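Local coordinates for mandelate racemase/muconate lactonizing enzyme (Roseovarius nubinhibens, PDB 2QDD) that is an enolase-superfamily protein that binds magnesium and probably abstracts a proton next to a substrate carboxylate, at the interface of chains A and B. Sequence-based numbering; all coordinates share one arbitrary frame. Chains: chain A/B, Mandelate racemase/muconate lactonizing enzyme.

The interface of chains A and B. Residues chain A 57-58, 62-63; chain B 73, 77, 96-97.
A:His57 reaches from a loop of chain A to the C-terminal end of helix 86-96 of chain B, and buries more surface than any other residue of this patch. The patch is part of a two-fold interface between identical chains, which repeats it with the chains exchanged; the deposited assembly holds eight copies. The structure alone does not show whether this pairing persists in solution. The ring nitrogen ND1 of A:His57 donates a hydrogen bond to the backbone carbonyl oxygen of B:Gln96, 2.7 Å from ND1 to O. The oxygen lies at the ring edge, close to the ring plane, and the nitrogen lies in the carbonyl plane with a C=O...N angle of 151°. This bond caps a carbonyl at the helix end and, with the methyl of B:Thr73 on one face, should restrict rotation of the imidazole. That methyl, CG2 of B:Thr73, is 3.8 Å from CG of A:His57. The side-chain amide of B:Gln96 is turned 58° from the ring, its NE2 3.4 Å from CE1 of A:His57. The oxygen of water 1 lies 3.0 Å from NE2 of A:His57 and from NE2 of B:His77, and bridges the two rings.

B:Thr73, on helix 64-78, meets the two histidines of chain A with separate branches. CG2 is anti to the backbone N and points to A:His57. The hydroxyl OG1, beside the backbone N at chi1 -68°, meets A:His63 at its ring edge. OG1 of B:Thr73 and ND1 of A:His63 share a hydrogen bond of 2.7 Å; either could be the donor. B:Leu97 follows the helix and lays a methyl over one face of the A:His63 ring, toward the rim: CD1 of B:Leu97 is 3.7 Å from CG of A:His63.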
loop_
_atom_site.group_PDB
_atom_site.type_symbol
_atom_site.label_atom_id
_atom_site.label_comp_id
_atom_site.label_asym_id
_atom_site.label_seq_id
_atom_site.Cartn_x
_atom_site.Cartn_y
_atom_site.Cartn_z
ATOM N N HIS A 57 31.865 -0.013 -24.089
ATOM C CA HIS A 57 30.555 0.378 -24.599
ATOM C C HIS A 57 29.438 -0.570 -24.151
ATOM O O HIS A 57 28.305 -0.433 -24.598
ATOM C CB HIS A 57 30.584 0.512 -26.129
ATOM C CG HIS A 57 31.143 -0.681 -26.840
ATOM N ND1 HIS A 57 30.419 -1.838 -27.038
ATOM C CD2 HIS A 57 32.355 -0.896 -27.406
ATOM C CE1 HIS A 57 31.164 -2.717 -27.685
ATOM N NE2 HIS A 57 32.342 -2.170 -27.922
ATOM N N SER A 58 29.765 -1.513 -23.264
ATOM C CA SER A 58 28.807 -2.529 -22.836
ATOM C C SER A 58 28.384 -2.371 -21.372
ATOM O O SER A 58 27.402 -2.975 -20.937
ATOM C CB SER A 58 29.353 -3.936 -23.108
ATOM O OG SER A 58 30.143 -4.412 -22.034
ATOM N N ALA A 62 26.482 4.208 -22.804
ATOM C CA ALA A 62 27.597 5.130 -22.991
ATOM C C ALA A 62 28.635 4.488 -23.905
ATOM O O ALA A 62 28.940 3.307 -23.768
ATOM C CB ALA A 62 28.230 5.470 -21.653
ATOM N N HIS A 63 29.166 5.280 -24.831
ATOM C CA HIS A 63 30.272 4.873 -25.697
ATOM C C HIS A 63 31.044 6.086 -26.200
ATOM O O HIS A 63 30.462 7.156 -26.419
ATOM C CB HIS A 63 29.803 3.984 -26.867
ATOM C CG HIS A 63 28.828 4.636 -27.803
ATOM N ND1 HIS A 63 28.887 4.457 -29.168
ATOM C CD2 HIS A 63 27.762 5.443 -27.577
ATOM C CE1 HIS A 63 27.911 5.135 -29.745
ATOM N NE2 HIS A 63 27.211 5.739 -28.802
ATOM N N THR B 73 29.516 1.650 -33.597
ATOM C CA THR B 73 29.766 0.831 -32.407
ATOM C C THR B 73 29.187 -0.587 -32.548
ATOM O O THR B 73 29.852 -1.572 -32.216
ATOM C CB THR B 73 29.262 1.555 -31.116
ATOM O OG1 THR B 73 30.067 2.712 -30.874
ATOM C CG2 THR B 73 29.324 0.660 -29.878
ATOM N N HIS B 77 29.537 -6.332 -34.392
ATOM C CA HIS B 77 28.800 -7.366 -33.678
ATOM C C HIS B 77 27.607 -7.879 -34.464
ATOM O O HIS B 77 27.161 -9.004 -34.245
ATOM C CB HIS B 77 28.372 -6.845 -32.305
ATOM C CG HIS B 77 29.503 -6.263 -31.521
ATOM N ND1 HIS B 77 30.429 -7.045 -30.861
ATOM C CD2 HIS B 77 29.885 -4.979 -31.325
ATOM C CE1 HIS B 77 31.322 -6.265 -30.279
ATOM N NE2 HIS B 77 31.014 -5.007 -30.543
ATOM N N GLN B 96 25.715 -5.082 -26.330
ATOM C CA GLN B 96 26.874 -4.372 -26.868
ATOM C C GLN B 96 26.751 -2.854 -26.837
ATOM O O GLN B 96 27.756 -2.145 -26.890
ATOM C CB GLN B 96 27.223 -4.849 -28.284
ATOM C CG GLN B 96 27.618 -6.326 -28.414
ATOM C CD GLN B 96 28.879 -6.731 -27.652
ATOM O OE1 GLN B 96 29.044 -7.901 -27.306
ATOM N NE2 GLN B 96 29.773 -5.776 -27.402
ATOM N N LEU B 97 25.519 -2.361 -26.768
ATOM C CA LEU B 97 25.264 -0.955 -26.501
ATOM C C LEU B 97 23.952 -0.797 -25.741
ATOM O O LEU B 97 22.895 -0.728 -26.362
ATOM C CB LEU B 97 25.235 -0.143 -27.806
ATOM C CG LEU B 97 25.135 1.385 -27.687
ATOM C CD1 LEU B 97 26.341 1.978 -26.975
ATOM C CD2 LEU B 97 24.932 2.035 -29.044
HETATM O O HOH W 1 33.717 -3.871 -29.989
#